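Local coordinates for L-lysine 6-monooxygenase involved in desferrioxamine biosynthesis (Erwinia amylovora CFBP1430, PDB 5O8P), which acts as an FAD-dependent cadaverine monooxygenase in desferrioxamine siderophore biosynthesis, probably using NADPH to hydroxylate a terminal amine nitrogen of its substrate, at residues G22-S27 and L114-W119; P42-H47 and E102-C107; T59-D64 and Y75-F80; S162-A167 and M338-H343. All coordinates share one frame; numbering follows the deposited sequence.

Interaction 1 of 4, residues G22-S27 and L114-W119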
# COMPACT_ATOMS: atom_id res chain seq x y z
N GLY B 22 7.32 -31.61 4.00
CA GLY B 22 8.55 -30.84 4.09
C GLY B 22 9.72 -31.71 4.49
O GLY B 22 10.70 -31.79 3.75
N LEU B 23 9.59 -32.38 5.63
CA LEU B 23 10.63 -33.32 6.09
C LEU B 23 11.05 -34.28 4.98
O LEU B 23 12.24 -34.58 4.82
CB LEU B 23 10.17 -34.11 7.31
CG LEU B 23 11.21 -34.97 8.04
CD1 LEU B 23 12.48 -34.20 8.31
CD2 LEU B 23 10.63 -35.49 9.34
N ALA B 24 10.07 -34.75 4.21
CA ALA B 24 10.33 -35.68 3.12
C ALA B 24 11.20 -35.08 2.03
O ALA B 24 12.14 -35.73 1.57
CB ALA B 24 9.03 -36.19 2.53
N CYS B 25 10.89 -33.85 1.61
CA CYS B 25 11.72 -33.18 0.60
C CYS B 25 13.12 -32.89 1.13
O CYS B 25 14.09 -32.95 0.39
CB CYS B 25 11.10 -31.86 0.17
SG CYS B 25 9.43 -31.94 -0.47
N LEU B 26 13.21 -32.54 2.40
CA LEU B 26 14.49 -32.25 3.00
C LEU B 26 15.30 -33.51 3.22
O LEU B 26 16.52 -33.46 3.07
CB LEU B 26 14.33 -31.46 4.30
CG LEU B 26 13.82 -30.02 4.11
CD1 LEU B 26 13.56 -29.36 5.46
CD2 LEU B 26 14.81 -29.19 3.31
N SER B 27 14.65 -34.63 3.57
CA SER B 27 15.37 -35.89 3.84
C SER B 27 15.78 -36.68 2.61
O SER B 27 16.79 -37.36 2.66
CB SER B 27 14.59 -36.80 4.80
OG SER B 27 13.27 -37.02 4.40
N LEU B 114 8.52 -37.08 -5.32
CA LEU B 114 9.22 -37.80 -4.27
C LEU B 114 9.09 -39.31 -4.41
O LEU B 114 8.11 -39.82 -4.95
CB LEU B 114 8.70 -37.39 -2.88
CG LEU B 114 9.10 -36.01 -2.36
CD1 LEU B 114 8.14 -35.54 -1.27
CD2 LEU B 114 10.52 -36.03 -1.84
N GLY B 115 10.10 -40.00 -3.88
CA GLY B 115 10.12 -41.44 -3.79
C GLY B 115 9.77 -42.01 -2.41
O GLY B 115 9.35 -43.15 -2.30
N ASN B 116 9.95 -41.21 -1.36
CA ASN B 116 9.85 -41.73 0.02
C ASN B 116 8.45 -41.70 0.63
O ASN B 116 8.31 -41.92 1.84
CB ASN B 116 10.86 -41.03 0.94
CG ASN B 116 10.82 -39.52 0.84
OD1 ASN B 116 9.98 -38.94 0.15
ND2 ASN B 116 11.77 -38.85 1.53
N LEU B 117 7.42 -41.46 -0.18
CA LEU B 117 6.04 -41.41 0.33
C LEU B 117 5.28 -42.69 0.02
O LEU B 117 5.44 -43.22 -1.07
CB LEU B 117 5.29 -40.22 -0.29
CG LEU B 117 5.98 -38.86 -0.16
CD1 LEU B 117 5.10 -37.78 -0.77
CD2 LEU B 117 6.34 -38.58 1.30
N ARG B 118 4.49 -43.18 0.97
CA ARG B 118 3.63 -44.35 0.79
C ARG B 118 2.18 -43.97 1.11
O ARG B 118 1.79 -43.88 2.28
CB ARG B 118 4.08 -45.50 1.71
CG ARG B 118 4.33 -46.79 0.95
CD ARG B 118 5.80 -47.08 0.72
NE ARG B 118 6.47 -46.10 -0.14
CZ ARG B 118 7.73 -46.20 -0.58
NH1 ARG B 118 8.51 -47.25 -0.27
NH2 ARG B 118 8.24 -45.23 -1.34
N TRP B 119 1.39 -43.73 0.07
CA TRP B 119 -0.02 -43.37 0.25
C TRP B 119 -0.89 -44.59 0.52
O TRP B 119 -0.42 -45.72 0.45
CB TRP B 119 -0.53 -42.61 -0.98
CG TRP B 119 0.21 -41.34 -1.22
CD1 TRP B 119 1.15 -41.11 -2.18
CD2 TRP B 119 0.12 -40.14 -0.45
NE1 TRP B 119 1.65 -39.84 -2.06
CE2 TRP B 119 1.03 -39.21 -1.01
CE3 TRP B 119 -0.65 -39.75 0.65
CZ2 TRP B 119 1.19 -37.92 -0.51
CZ3 TRP B 119 -0.50 -38.47 1.16
CH2 TRP B 119 0.41 -37.56 0.57
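Ala24 and Asn116 bring their CA atoms to 6.8 Å where the last turn of helix 18-27 meets the loop that leads from helix 100-113 into strand 117-118. Helix 18-27 lies between parallel strands 8-14 and 35-38, the beta-alpha-beta unit of a Rossmann-type FAD domain. One side-chain hydrogen bond marks the meeting. Asn116 ND2 donates a hydrogen bond to Ala24 O at 3.1 Å, and the N-H points almost straight at the oxygen (172°). The acceptor lies in the plane of the Asn116 amide, while the donor is tilted out of the carbonyl plane of Ala24. Asn116 CG sits between its backbone N and carbonyl carbon (chi1 50°). The amide faces Ala24, with OD1 3.8 Å from Ala24 CB.

The apolar part is built around the same alanine. Ala24 CB meets Leu117 CD2 at 3.8 Å and Leu114 CD1 at 4.0 Å. Leu114 uses both branches: CD1 also reaches Cys25 SG at 3.9 Å, and CD2 lies by Ala24 O. Within the helix, Ser27 OG turns back to Leu23 O at 2.7 Å. That carbonyl also accepts from Ser27 N, and the two donors come from opposite faces of its plane.

Phe37 packs on Ala24, Asn116 and Leu117. Backbone bonds from Phe37 to Asn116 and Arg118 pair strand 117-118 with strand 35-38 in the parallel part of the sheet. The contact is buried, so the Asn116 amide gives a helix-end carbonyl a protein donor among aliphatic groups and ties the helix to strand 117-118.

Interaction 2 of 4, residues P42-H47 and E102-C107. With FAD (flavin-adenine dinucleotide), chain C.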
# COMPACT_ATOMS: atom_id res chain seq x y z
N PRO B 42 -5.30 -41.13 -0.35
CA PRO B 42 -4.71 -41.56 -1.62
C PRO B 42 -3.69 -40.60 -2.24
O PRO B 42 -2.91 -40.99 -3.11
CB PRO B 42 -5.93 -41.72 -2.53
CG PRO B 42 -6.92 -40.75 -1.99
CD PRO B 42 -6.72 -40.77 -0.51
N GLY B 43 -3.70 -39.35 -1.79
CA GLY B 43 -2.70 -38.38 -2.22
C GLY B 43 -2.74 -37.19 -1.30
O GLY B 43 -3.53 -37.13 -0.34
N PHE B 44 -1.87 -36.22 -1.59
CA PHE B 44 -1.87 -34.98 -0.84
C PHE B 44 -3.05 -34.16 -1.32
O PHE B 44 -3.25 -33.99 -2.53
CB PHE B 44 -0.58 -34.21 -1.04
CG PHE B 44 -0.43 -33.05 -0.12
CD1 PHE B 44 0.16 -33.21 1.13
CD2 PHE B 44 -0.88 -31.79 -0.49
CE1 PHE B 44 0.34 -32.13 1.99
CE2 PHE B 44 -0.74 -30.71 0.36
CZ PHE B 44 -0.11 -30.88 1.60
N ASP B 45 -3.84 -33.67 -0.38
CA ASP B 45 -4.98 -32.83 -0.71
C ASP B 45 -5.33 -32.07 0.56
O ASP B 45 -5.95 -32.60 1.48
CB ASP B 45 -6.17 -33.66 -1.23
CG ASP B 45 -7.01 -32.94 -2.29
OD1 ASP B 45 -6.64 -31.82 -2.74
OD2 ASP B 45 -8.06 -33.51 -2.68
N TRP B 46 -4.89 -30.81 0.59
CA TRP B 46 -4.82 -30.01 1.82
C TRP B 46 -5.96 -29.03 1.91
O TRP B 46 -6.12 -28.14 1.06
CB TRP B 46 -3.51 -29.24 1.81
CG TRP B 46 -3.16 -28.49 3.05
CD1 TRP B 46 -2.95 -29.01 4.30
CD2 TRP B 46 -2.93 -27.08 3.14
NE1 TRP B 46 -2.62 -27.99 5.18
CE2 TRP B 46 -2.60 -26.80 4.49
CE3 TRP B 46 -3.01 -26.01 2.22
CZ2 TRP B 46 -2.33 -25.50 4.94
CZ3 TRP B 46 -2.74 -24.72 2.67
CH2 TRP B 46 -2.40 -24.47 4.02
N HIS B 47 -6.77 -29.22 2.96
CA HIS B 47 -7.84 -28.32 3.38
C HIS B 47 -8.64 -27.76 2.20
O HIS B 47 -8.67 -26.54 1.95
CB HIS B 47 -7.26 -27.21 4.28
CG HIS B 47 -6.72 -27.71 5.59
ND1 HIS B 47 -7.31 -28.75 6.29
CD2 HIS B 47 -5.63 -27.34 6.30
CE1 HIS B 47 -6.61 -28.98 7.39
NE2 HIS B 47 -5.59 -28.14 7.42
N GLU B 102 -2.90 -22.73 -5.55
CA GLU B 102 -1.57 -22.92 -6.11
C GLU B 102 -0.66 -23.66 -5.13
O GLU B 102 0.13 -24.49 -5.54
CB GLU B 102 -0.97 -21.58 -6.54
CG GLU B 102 0.32 -21.72 -7.33
CD GLU B 102 0.59 -20.55 -8.26
OE1 GLU B 102 0.39 -19.38 -7.86
OE2 GLU B 102 1.03 -20.81 -9.40
N TYR B 103 -0.77 -23.39 -3.83
CA TYR B 103 0.06 -24.07 -2.85
C TYR B 103 -0.26 -25.54 -2.87
O TYR B 103 0.64 -26.38 -2.78
CB TYR B 103 -0.18 -23.52 -1.45
CG TYR B 103 0.62 -24.20 -0.35
CD1 TYR B 103 1.98 -23.96 -0.19
CD2 TYR B 103 0.01 -25.05 0.54
CE1 TYR B 103 2.70 -24.56 0.84
CE2 TYR B 103 0.73 -25.66 1.57
CZ TYR B 103 2.06 -25.41 1.71
OH TYR B 103 2.76 -26.02 2.73
N ASN B 104 -1.55 -25.84 -3.00
CA ASN B 104 -2.02 -27.22 -3.05
C ASN B 104 -1.48 -27.90 -4.29
O ASN B 104 -0.98 -29.01 -4.20
CB ASN B 104 -3.55 -27.27 -3.02
CG ASN B 104 -4.09 -28.68 -2.83
OD1 ASN B 104 -3.67 -29.40 -1.92
ND2 ASN B 104 -5.03 -29.08 -3.69
N GLN B 105 -1.57 -27.24 -5.45
CA GLN B 105 -0.99 -27.76 -6.69
C GLN B 105 0.52 -28.01 -6.56
O GLN B 105 1.02 -29.03 -7.04
CB GLN B 105 -1.21 -26.79 -7.84
CG GLN B 105 -2.62 -26.77 -8.40
CD GLN B 105 -2.82 -25.68 -9.44
OE1 GLN B 105 -1.88 -24.97 -9.82
NE2 GLN B 105 -4.04 -25.53 -9.88
N TYR B 106 1.21 -27.07 -5.92
CA TYR B 106 2.65 -27.19 -5.65
C TYR B 106 2.98 -28.38 -4.73
O TYR B 106 3.87 -29.17 -5.04
CB TYR B 106 3.21 -25.85 -5.13
CG TYR B 106 4.45 -25.92 -4.25
CD1 TYR B 106 5.68 -26.26 -4.78
CD2 TYR B 106 4.38 -25.63 -2.88
CE1 TYR B 106 6.82 -26.33 -3.99
CE2 TYR B 106 5.51 -25.70 -2.07
CZ TYR B 106 6.74 -26.05 -2.62
OH TYR B 106 7.87 -26.13 -1.82
N CYS B 107 2.27 -28.51 -3.62
CA CYS B 107 2.49 -29.64 -2.72
C CYS B 107 2.23 -30.98 -3.41
O CYS B 107 2.90 -31.97 -3.11
CB CYS B 107 1.61 -29.54 -1.47
SG CYS B 107 2.17 -28.27 -0.32
PA FAD C . -2.46 -32.23 8.04
O1A FAD C . -3.17 -31.78 6.78
O2A FAD C . -3.25 -32.40 9.32
O5B FAD C . -1.74 -33.63 7.65
C5B FAD C . -1.98 -34.84 8.36
C4B FAD C . -2.03 -36.06 7.45
O4B FAD C . -1.84 -37.25 8.24
C3B FAD C . -3.38 -36.22 6.76
O3B FAD C . -3.17 -36.49 5.37
C2B FAD C . -4.06 -37.37 7.51
O2B FAD C . -4.94 -38.16 6.70
C1B FAD C . -2.87 -38.20 7.97
N9A FAD C . -3.12 -39.13 9.10
C8A FAD C . -3.69 -38.89 10.30
N7A FAD C . -3.72 -40.02 11.05
C5A FAD C . -3.16 -41.02 10.32
C6A FAD C . -2.88 -42.47 10.50
N6A FAD C . -3.20 -43.12 11.64
N1A FAD C . -2.27 -43.13 9.47
C2A FAD C . -1.94 -42.51 8.32
N3A FAD C . -2.18 -41.21 8.09
C4A FAD C . -2.77 -40.42 9.04
N1 FAD C . -0.65 -22.14 8.37
C2 FAD C . 0.19 -21.26 7.76
O2 FAD C . 1.33 -21.11 8.24
N3 FAD C . -0.17 -20.57 6.65
C4 FAD C . -1.39 -20.70 6.10
O4 FAD C . -1.70 -20.04 5.09
C4X FAD C . -2.36 -21.64 6.71
N5 FAD C . -3.60 -21.82 6.19
C5X FAD C . -4.47 -22.68 6.78
C6 FAD C . -5.73 -22.82 6.21
C7 FAD C . -6.67 -23.69 6.75
C7M FAD C . -8.03 -23.82 6.11
C8 FAD C . -6.31 -24.48 7.96
C8M FAD C . -7.32 -25.43 8.57
C9 FAD C . -5.05 -24.34 8.54
C9A FAD C . -4.09 -23.47 8.01
N10 FAD C . -2.78 -23.30 8.57
C10 FAD C . -1.91 -22.37 7.92
C1' FAD C . -2.29 -24.02 9.77
C2' FAD C . -1.50 -25.30 9.41
O2' FAD C . -0.54 -25.03 8.36
C3' FAD C . -2.39 -26.49 8.99
O3' FAD C . -3.27 -26.85 10.07
C4' FAD C . -1.59 -27.74 8.58
O4' FAD C . -2.37 -28.53 7.68
C5' FAD C . -1.19 -28.60 9.77
O5' FAD C . -0.05 -29.40 9.41
P FAD C . -0.13 -30.99 9.44
O1P FAD C . 1.19 -31.54 8.94
O2P FAD C . -0.59 -31.30 10.84
O3P FAD C . -1.26 -31.15 8.28
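Trp46 holds its indole between two rings: His47 CD2 lies over one face, and Tyr103 CE2 over the opposite face, both toward the rim. Oxygens of FAD, O4' and O1A, sit at the indole edge. The pair with Tyr103 is an offset edge-to-face contact. The edge of Tyr103 points at the six-membered ring of Trp46, with centroids 5.0 Å apart and planes at 65°. This is part of the FAD pocket of a Rossmann-type flavoprotein, where the loop after strand 35-38 rests on helix 100-113. FAD C8M lies over a face of the His47 ring. His47 NE2 also makes a weak bond to FAD O4' at 3.3 Å, which is uncertain because His47 is poorly ordered.

Phe44, two residues before Trp46, meets Cys107. Its CE2 and CZ approach Cys107 CB and SG obliquely, and SG is 4.5 Å from the ring centroid. Leu21 of helix 18-27 touches both residues.

Asn104 fixes the backbone between the two rings. Its CG is anti to the backbone N (chi1 -170°), and the amide reaches the loop. OD1 accepts from Trp46 N at 3.1 Å along a nearly straight N-H (171°), with the donor above the carbonyl plane. ND2 makes a weak bond to Asp45 OD1 at 3.3 Å, the amide and carboxylate being nearly coplanar. Gln108 NE2 adds a bond to Phe44 O.

Through Asn104, helix 100-113 probably helps to position Trp46. Trp46 NE1 donates to FAD O4' at 2.6 Å.

Interaction 3 of 4, residues T59-D64 and Y75-F80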
# COMPACT_ATOMS: atom_id res chain seq x y z
N THR B 59 1.36 -16.24 4.65
CA THR B 59 2.75 -16.55 4.86
C THR B 59 3.45 -16.42 3.50
O THR B 59 2.96 -16.95 2.48
CB THR B 59 2.83 -17.97 5.50
OG1 THR B 59 3.77 -17.95 6.56
CG2 THR B 59 3.13 -19.12 4.48
N PRO B 60 4.59 -15.70 3.43
CA PRO B 60 5.25 -15.49 2.14
C PRO B 60 5.76 -16.80 1.53
O PRO B 60 5.97 -17.77 2.27
CB PRO B 60 6.44 -14.60 2.48
CG PRO B 60 6.08 -13.99 3.79
CD PRO B 60 5.34 -15.06 4.52
N PHE B 61 5.95 -16.82 0.22
CA PHE B 61 6.25 -18.07 -0.49
C PHE B 61 7.56 -18.76 -0.08
O PHE B 61 7.68 -19.95 -0.29
CB PHE B 61 6.20 -17.91 -2.01
CG PHE B 61 7.27 -17.01 -2.58
CD1 PHE B 61 8.56 -17.47 -2.77
CD2 PHE B 61 6.96 -15.71 -2.96
CE1 PHE B 61 9.53 -16.65 -3.32
CE2 PHE B 61 7.92 -14.89 -3.51
CZ PHE B 61 9.21 -15.36 -3.69
N MET B 62 8.52 -18.04 0.49
CA MET B 62 9.73 -18.65 1.04
C MET B 62 9.43 -19.66 2.15
O MET B 62 10.26 -20.50 2.45
CB MET B 62 10.69 -17.59 1.59
CG MET B 62 11.26 -16.64 0.54
SD MET B 62 10.14 -15.27 0.17
CE MET B 62 10.49 -14.17 1.55
N ALA B 63 8.27 -19.56 2.78
CA ALA B 63 7.76 -20.62 3.65
C ALA B 63 7.00 -21.64 2.80
O ALA B 63 5.77 -21.79 2.88
CB ALA B 63 6.89 -20.06 4.76
N ASP B 64 7.78 -22.32 1.97
CA ASP B 64 7.35 -23.44 1.17
C ASP B 64 7.89 -24.69 1.90
O ASP B 64 8.05 -24.65 3.11
CB ASP B 64 7.87 -23.27 -0.28
CG ASP B 64 9.41 -23.24 -0.39
OD1 ASP B 64 10.12 -23.51 0.60
OD2 ASP B 64 9.92 -22.94 -1.48
N TYR B 75 12.68 -29.03 -4.65
CA TYR B 75 11.29 -28.94 -4.18
C TYR B 75 10.82 -27.53 -3.82
O TYR B 75 9.74 -27.37 -3.26
CB TYR B 75 11.06 -29.90 -3.00
CG TYR B 75 11.27 -31.31 -3.44
CD1 TYR B 75 10.28 -31.96 -4.14
CD2 TYR B 75 12.47 -31.95 -3.24
CE1 TYR B 75 10.46 -33.26 -4.58
CE2 TYR B 75 12.66 -33.25 -3.68
CZ TYR B 75 11.65 -33.89 -4.36
OH TYR B 75 11.82 -35.16 -4.81
N SER B 76 11.61 -26.51 -4.15
CA SER B 76 11.22 -25.13 -3.84
C SER B 76 10.02 -24.71 -4.66
O SER B 76 9.79 -25.23 -5.75
CB SER B 76 12.38 -24.16 -4.10
OG SER B 76 12.52 -23.91 -5.49
N LEU B 77 9.27 -23.76 -4.13
CA LEU B 77 8.15 -23.15 -4.85
C LEU B 77 8.61 -22.45 -6.13
O LEU B 77 7.94 -22.52 -7.15
CB LEU B 77 7.41 -22.18 -3.92
CG LEU B 77 6.17 -21.42 -4.36
CD1 LEU B 77 6.50 -20.16 -5.16
CD2 LEU B 77 5.23 -22.33 -5.12
N LEU B 78 9.77 -21.79 -6.08
CA LEU B 78 10.34 -21.14 -7.26
C LEU B 78 10.73 -22.15 -8.32
O LEU B 78 10.54 -21.90 -9.51
CB LEU B 78 11.53 -20.25 -6.88
CG LEU B 78 11.13 -18.94 -6.19
CD1 LEU B 78 12.38 -18.20 -5.75
CD2 LEU B 78 10.30 -18.06 -7.10
N ASN B 79 11.27 -23.29 -7.92
CA ASN B 79 11.61 -24.32 -8.90
C ASN B 79 10.36 -24.94 -9.52
O ASN B 79 10.34 -25.23 -10.71
CB ASN B 79 12.49 -25.42 -8.32
CG ASN B 79 13.19 -26.22 -9.40
OD1 ASN B 79 13.70 -25.65 -10.38
ND2 ASN B 79 13.23 -27.54 -9.23
N PHE B 80 9.33 -25.13 -8.70
CA PHE B 80 8.02 -25.61 -9.18
C PHE B 80 7.51 -24.69 -10.28
O PHE B 80 7.07 -25.12 -11.33
CB PHE B 80 7.03 -25.69 -8.00
CG PHE B 80 5.58 -25.66 -8.41
CD1 PHE B 80 4.91 -24.47 -8.58
CD2 PHE B 80 4.89 -26.83 -8.60
CE1 PHE B 80 3.58 -24.46 -8.96
CE2 PHE B 80 3.56 -26.83 -8.94
CZ PHE B 80 2.90 -25.65 -9.12
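Asp64 and Leu77 make the polar link. Leu77 N donates to Asp64 OD2 at 2.8 Å, and the N-H is practically straight (177°). The donor meets OD2 on its anti side, 32° out of the carboxylate plane. OD2 is also bound by Thr67 OG1, and OD1 by Val66 N, so both oxygens are engaged. Within the helix start, Ser76 is the N-cap: its OG accepts from Asn79 N at 2.8 Å. Ser76 therefore serves one amide of the first turn while Asp64 serves another.

The apolar contacts come from the type I turn Pro60 to Ala63. Phe61 CB lies 3.9 Å from Leu77 CD1, and the two side chains cross at about a right angle. Phe61 CE1 meets Leu78 CG at 4.0 Å, an oblique approach. Met62 SD lies over one face of the Phe61 ring. Phe90 of helix 87-93 adds an edge-to-face contact to Phe61, and Phe61 of the third subunit packs on it as well, so the turn borders a subunit interface.

The Asp64 carboxylate is buried at the N-terminal end of helix 77-83. The helix N-terminus and the three partners of the carboxylate, Leu77 N, Val66 N and Thr67 OG1, would probably favour its charged form.

Interaction 4 of 4, residues S162-A167 and M338-H343; sequences SAWSPA and MATGYH. With FAD (flavin-adenine dinucleotide), chain C.
Ser162 and His343 form an antiparallel hydrogen-bonded pair. Ser162 N donates to His343 O at 3.0 Å, the donor above the carbonyl plane, and His343 N donates to Ser162 O at 2.9 Å, nearly along the C=O axis. Past the non-hydrogen-bonded pair of Ala163 and Tyr342, the ladder gives way to a third bond, Trp164 N to Gly341 O at 3.0 Å. Thr340 OG1 then donates to Trp164 O, in the carbonyl plane and on a lone pair. The hydroxyl lies between the Thr340 backbone N and carbonyl carbon (chi1 48°), which turns it to that oxygen. His178 NE2 also binds Gly341 O.

The side chains pack around this ladder. The Trp164 indole crosses Thr340 at about a right angle. Its CE3 is 3.8 Å from Thr340 CB, with Thr340 O at the ring edge. His343 CB approaches CD1 of the same indole at 4.0 Å. Farther along, Pro166 CD and Met338 SD meet tip to tip at 3.8 Å. Tyr342 CD2 lies against the Ser162-Ala163 peptide at an oblique angle, and Tyr342 CE1 lies near the flavin methyl C8M.

The two segments are well placed to be the paired connections between the FAD and NADP domains. Segment 162-167 follows strand 155-157 of the FAD-side sheet and runs on toward strand 177-178. Met338 ends strand 335-338 of the five-stranded parallel sheet, between strands 177-178 and 194-198.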
# COMPACT_ATOMS: atom_id res chain seq x y z
N SER B 162 -7.46 -32.45 14.43
CA SER B 162 -8.77 -32.78 13.88
C SER B 162 -9.75 -31.63 14.09
O SER B 162 -9.59 -30.84 15.03
CB SER B 162 -9.31 -34.05 14.54
OG SER B 162 -8.44 -35.15 14.32
N ALA B 163 -10.75 -31.53 13.21
CA ALA B 163 -11.79 -30.51 13.30
C ALA B 163 -12.47 -30.60 14.66
O ALA B 163 -12.66 -31.70 15.19
CB ALA B 163 -12.81 -30.69 12.20
N TRP B 164 -12.82 -29.45 15.23
CA TRP B 164 -13.40 -29.36 16.56
C TRP B 164 -14.62 -28.45 16.56
O TRP B 164 -14.56 -27.35 16.00
CB TRP B 164 -12.38 -28.81 17.53
CG TRP B 164 -12.89 -28.70 18.94
CD1 TRP B 164 -12.86 -29.66 19.90
CD2 TRP B 164 -13.49 -27.55 19.54
NE1 TRP B 164 -13.40 -29.19 21.07
CE2 TRP B 164 -13.81 -27.89 20.87
CE3 TRP B 164 -13.82 -26.27 19.07
CZ2 TRP B 164 -14.42 -27.00 21.76
CZ3 TRP B 164 -14.43 -25.37 19.95
CH2 TRP B 164 -14.72 -25.75 21.28
N SER B 165 -15.69 -28.91 17.21
CA SER B 165 -16.89 -28.12 17.46
C SER B 165 -17.20 -28.17 18.96
O SER B 165 -16.84 -29.14 19.61
CB SER B 165 -18.07 -28.67 16.67
OG SER B 165 -17.74 -28.78 15.30
N PRO B 166 -17.89 -27.14 19.50
CA PRO B 166 -18.21 -27.12 20.94
C PRO B 166 -18.96 -28.36 21.41
O PRO B 166 -19.70 -28.95 20.63
CB PRO B 166 -19.10 -25.87 21.09
CG PRO B 166 -18.71 -24.99 19.96
CD PRO B 166 -18.41 -25.93 18.83
N ALA B 167 -18.75 -28.74 22.67
CA ALA B 167 -19.34 -29.97 23.22
C ALA B 167 -20.87 -30.05 23.06
O ALA B 167 -21.41 -31.12 22.76
CB ALA B 167 -18.97 -30.13 24.69
N MET B 338 -19.91 -23.67 11.64
CA MET B 338 -19.11 -23.77 12.85
C MET B 338 -17.61 -23.65 12.48
O MET B 338 -16.93 -24.64 12.20
CB MET B 338 -19.43 -25.09 13.53
CG MET B 338 -19.11 -25.11 15.01
SD MET B 338 -20.39 -24.30 15.98
CE MET B 338 -21.71 -25.51 15.89
N ALA B 339 -17.10 -22.42 12.46
CA ALA B 339 -15.69 -22.13 12.16
C ALA B 339 -14.89 -22.04 13.45
O ALA B 339 -14.24 -21.04 13.74
CB ALA B 339 -15.58 -20.83 11.36
N THR B 340 -14.93 -23.13 14.21
CA THR B 340 -14.36 -23.18 15.53
C THR B 340 -12.96 -23.83 15.54
O THR B 340 -12.42 -24.15 16.61
CB THR B 340 -15.32 -23.92 16.46
OG1 THR B 340 -15.74 -25.15 15.84
CG2 THR B 340 -16.55 -23.05 16.73
N GLY B 341 -12.39 -24.04 14.35
CA GLY B 341 -11.02 -24.51 14.23
C GLY B 341 -10.82 -25.98 14.59
O GLY B 341 -11.75 -26.78 14.49
N TYR B 342 -9.60 -26.29 15.02
CA TYR B 342 -9.10 -27.66 15.16
C TYR B 342 -8.49 -27.88 16.55
O TYR B 342 -8.04 -26.94 17.19
CB TYR B 342 -8.04 -27.92 14.09
CG TYR B 342 -8.56 -27.90 12.67
CD1 TYR B 342 -8.91 -26.71 12.03
CD2 TYR B 342 -8.67 -29.08 11.95
CE1 TYR B 342 -9.40 -26.72 10.73
CE2 TYR B 342 -9.12 -29.09 10.63
CZ TYR B 342 -9.49 -27.91 10.03
OH TYR B 342 -9.95 -27.92 8.72
N HIS B 343 -8.45 -29.12 17.00
CA HIS B 343 -7.80 -29.50 18.27
C HIS B 343 -6.96 -30.75 18.02
O HIS B 343 -7.39 -31.61 17.26
CB HIS B 343 -8.88 -29.73 19.34
CG HIS B 343 -8.38 -30.34 20.62
ND1 HIS B 343 -7.44 -29.74 21.42
CD2 HIS B 343 -8.76 -31.47 21.27
CE1 HIS B 343 -7.23 -30.48 22.50
NE2 HIS B 343 -8.02 -31.54 22.42
PA FAD C . -2.46 -32.23 8.04
O1A FAD C . -3.17 -31.78 6.78
O2A FAD C . -3.25 -32.40 9.32
O5B FAD C . -1.74 -33.63 7.65
C5B FAD C . -1.98 -34.84 8.36
C4B FAD C . -2.03 -36.06 7.45
O4B FAD C . -1.84 -37.25 8.24
C3B FAD C . -3.38 -36.22 6.76
O3B FAD C . -3.17 -36.49 5.37
C2B FAD C . -4.06 -37.37 7.51
O2B FAD C . -4.94 -38.16 6.70
C1B FAD C . -2.87 -38.20 7.97
N9A FAD C . -3.12 -39.13 9.10
C8A FAD C . -3.69 -38.89 10.30
N7A FAD C . -3.72 -40.02 11.05
C5A FAD C . -3.16 -41.02 10.32
C6A FAD C . -2.88 -42.47 10.50
N6A FAD C . -3.20 -43.12 11.64
N1A FAD C . -2.27 -43.13 9.47
C2A FAD C . -1.94 -42.51 8.32
N3A FAD C . -2.18 -41.21 8.09
C4A FAD C . -2.77 -40.42 9.04
N1 FAD C . -0.65 -22.14 8.37
C2 FAD C . 0.19 -21.26 7.76
O2 FAD C . 1.33 -21.11 8.24
N3 FAD C . -0.17 -20.57 6.65
C4 FAD C . -1.39 -20.70 6.10
O4 FAD C . -1.70 -20.04 5.09
C4X FAD C . -2.36 -21.64 6.71
N5 FAD C . -3.60 -21.82 6.19
C5X FAD C . -4.47 -22.68 6.78
C6 FAD C . -5.73 -22.82 6.21
C7 FAD C . -6.67 -23.69 6.75
C7M FAD C . -8.03 -23.82 6.11
C8 FAD C . -6.31 -24.48 7.96
C8M FAD C . -7.32 -25.43 8.57
C9 FAD C . -5.05 -24.34 8.54
C9A FAD C . -4.09 -23.47 8.01
N10 FAD C . -2.78 -23.30 8.57
C10 FAD C . -1.91 -22.37 7.92
C1' FAD C . -2.29 -24.02 9.77
C2' FAD C . -1.50 -25.30 9.41
O2' FAD C . -0.54 -25.03 8.36
C3' FAD C . -2.39 -26.49 8.99
O3' FAD C . -3.27 -26.85 10.07
C4' FAD C . -1.59 -27.74 8.58
O4' FAD C . -2.37 -28.53 7.68
C5' FAD C . -1.19 -28.60 9.77
O5' FAD C . -0.05 -29.40 9.41
P FAD C . -0.13 -30.99 9.44
O1P FAD C . 1.19 -31.54 8.94
O2P FAD C . -0.59 -31.30 10.84
O3P FAD C . -1.26 -31.15 8.28

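How the interactions relate
From the N terminus, interaction 1 closes the widest of three loops, joining helix 18-27 to residues 114-119. Interaction 2 lies within that loop and ties the loop after strand 35-38 to helix 100-113. Interaction 3 lies within interaction 2 and ties the loop after strand 56-57 to the start of helix 77-83. The three are concentric and none cross. They touch: Trp119 packs on Gly43 and Phe44, Tyr75 on Leu114 and Cys25, and Tyr106 probably bonds to Tyr75 O. Interaction 4 follows in series, enclosing most of the NADP-side sheet between 162-167 and 338-343. It meets interaction 2 at His47 and Tyr342, and both touch FAD. Interactions 1 and 3 stay clear of interaction 4.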